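Long-range contact in Iron(3+)-hydroxamate-binding protein FhuD (Bacillus subtilis subsp. subtilis, PDB 3G9Q), which binds iron(3+)-hydroxamate complexes such as ferrichrome and coprogen and hands them to the membrane-bound permease of an ABC transporter: residues P14-V19 / N34-P39. Sequence-based numbering, arbitrary orientation.
Sequences PKRVVV and NVVGAP
One face of the Arg16 guanidinium is covered by Val36, whose methyl CG1 sits over the centre of the group, 3.7 Å from Arg16 CZ; the two side chains cross at about a right angle. A bend at chi3 (66°) folds the guanidinium back over this methyl, and Arg16 NE is hydrogen-bonded to the backbone oxygen of Leu70. In the other flat group, the Asn34 side-chain amide, ND2 donates to Lys15 O at 3.0 Å, with that oxygen close to the amide plane. An alanine in place of Arg16 would probably leave Val36 CG1 without its flat cover and the Leu70 carbonyl without this donor. The segments hold the first and last elements of a beta-alpha-beta crossover, strand 17-19, helix 25-31 and strand 35-37, at the border of a four-stranded parallel sheet where 35-37 is the outermost strand. Val17 N donates to Asn34 O, Val36 N to Val17 O at 2.8 Å, and Val19 N to Gly37 O at 3.0 Å. Val17 pairs with Val35 but Val18 with Gly37, a one-residue beta bulge that turns Val36 toward the neighbouring strand, with Val36 CG2 3.5 Å from Val18 CG2. On the face carrying Val17 and Val35, Val35 CG1 meets Val19 CG2 at 3.9 Å, and Tyr25 and Phe28 of helix 25-31 pack against Val35.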
loop_
_atom_site.group_PDB
_atom_site.type_symbol
_atom_site.label_atom_id
_atom_site.label_comp_id
_atom_site.label_asym_id
_atom_site.label_seq_id
_atom_site.Cartn_x
_atom_site.Cartn_y
_atom_site.Cartn_z
ATOM N N PRO A 14 6.521 -6.745 23.496
ATOM C CA PRO A 14 7.950 -6.932 23.252
ATOM C C PRO A 14 8.709 -5.606 23.238
ATOM O O PRO A 14 8.208 -4.594 22.732
ATOM C CB PRO A 14 7.973 -7.656 21.909
ATOM C CG PRO A 14 6.721 -7.186 21.239
ATOM C CD PRO A 14 5.727 -7.221 22.350
ATOM N N LYS A 15 9.913 -5.621 23.804
ATOM C CA LYS A 15 10.752 -4.430 23.881
ATOM C C LYS A 15 11.635 -4.213 22.654
ATOM O O LYS A 15 11.969 -3.076 22.328
ATOM C CB LYS A 15 11.616 -4.481 25.155
ATOM C CG LYS A 15 10.816 -4.336 26.460
ATOM C CD LYS A 15 11.619 -4.732 27.721
ATOM C CE LYS A 15 12.743 -3.755 28.069
ATOM N NZ LYS A 15 13.498 -4.202 29.281
ATOM N N ARG A 16 12.012 -5.290 21.972
ATOM C CA ARG A 16 12.848 -5.154 20.779
ATOM C C ARG A 16 12.395 -6.098 19.673
ATOM O O ARG A 16 12.630 -7.304 19.744
ATOM C CB ARG A 16 14.320 -5.429 21.109
ATOM C CG ARG A 16 14.944 -4.511 22.165
ATOM C CD ARG A 16 16.391 -4.900 22.385
ATOM N NE ARG A 16 17.208 -4.641 21.197
ATOM C CZ ARG A 16 17.690 -3.443 20.878
ATOM N NH1 ARG A 16 18.418 -3.277 19.784
ATOM N NH2 ARG A 16 17.452 -2.407 21.661
ATOM N N VAL A 17 11.758 -5.538 18.648
ATOM C CA VAL A 17 11.255 -6.320 17.523
ATOM C C VAL A 17 11.999 -6.051 16.214
ATOM O O VAL A 17 12.212 -4.905 15.826
ATOM C CB VAL A 17 9.748 -6.040 17.264
ATOM C CG1 VAL A 17 9.265 -6.865 16.085
ATOM C CG2 VAL A 17 8.928 -6.362 18.499
ATOM N N VAL A 18 12.395 -7.127 15.546
ATOM C CA VAL A 18 13.066 -7.035 14.260
ATOM C C VAL A 18 12.044 -7.538 13.237
ATOM O O VAL A 18 11.585 -8.691 13.306
ATOM C CB VAL A 18 14.335 -7.926 14.204
ATOM C CG1 VAL A 18 14.893 -7.962 12.785
ATOM C CG2 VAL A 18 15.376 -7.407 15.166
ATOM N N VAL A 19 11.678 -6.662 12.306
ATOM C CA VAL A 19 10.696 -6.984 11.281
ATOM C C VAL A 19 11.366 -7.207 9.939
ATOM O O VAL A 19 11.864 -6.268 9.335
ATOM C CB VAL A 19 9.675 -5.834 11.139
ATOM C CG1 VAL A 19 8.611 -6.197 10.128
ATOM C CG2 VAL A 19 9.052 -5.530 12.487
ATOM N N ASN A 34 8.303 -0.959 19.801
ATOM C CA ASN A 34 9.599 -0.492 19.391
ATOM C C ASN A 34 10.265 -1.486 18.429
ATOM O O ASN A 34 10.467 -2.665 18.757
ATOM C CB ASN A 34 10.444 -0.245 20.640
ATOM C CG ASN A 34 11.854 0.145 20.313
ATOM O OD1 ASN A 34 12.096 1.040 19.498
ATOM N ND2 ASN A 34 12.806 -0.520 20.954
ATOM N N VAL A 35 10.574 -1.005 17.228
ATOM C CA VAL A 35 11.210 -1.834 16.219
ATOM C C VAL A 35 12.663 -1.443 16.091
ATOM O O VAL A 35 13.004 -0.269 15.914
ATOM C CB VAL A 35 10.498 -1.719 14.855
ATOM C CG1 VAL A 35 11.213 -2.580 13.809
ATOM C CG2 VAL A 35 9.055 -2.164 15.009
ATOM N N VAL A 36 13.520 -2.447 16.175
ATOM C CA VAL A 36 14.947 -2.211 16.144
ATOM C C VAL A 36 15.617 -2.502 14.812
ATOM O O VAL A 36 16.761 -2.114 14.596
ATOM C CB VAL A 36 15.604 -2.994 17.300
ATOM C CG1 VAL A 36 14.902 -2.629 18.608
ATOM C CG2 VAL A 36 15.499 -4.493 17.056
ATOM N N GLY A 37 14.883 -3.152 13.911
ATOM C CA GLY A 37 15.411 -3.457 12.593
ATOM C C GLY A 37 14.316 -3.610 11.542
ATOM O O GLY A 37 13.218 -4.099 11.831
ATOM N N ALA A 38 14.617 -3.190 10.319
ATOM C CA ALA A 38 13.673 -3.286 9.214
ATOM C C ALA A 38 14.449 -3.396 7.902
ATOM O O ALA A 38 15.595 -2.955 7.820
ATOM C CB ALA A 38 12.771 -2.061 9.185
ATOM N N PRO A 39 13.846 -4.019 6.870
ATOM C CA PRO A 39 14.502 -4.172 5.561
ATOM C C PRO A 39 14.650 -2.828 4.822
ATOM O O PRO A 39 14.131 -1.800 5.270
ATOM C CB PRO A 39 13.594 -5.166 4.837
ATOM C CG PRO A 39 12.268 -4.952 5.475
ATOM C CD PRO A 39 12.599 -4.803 6.925
#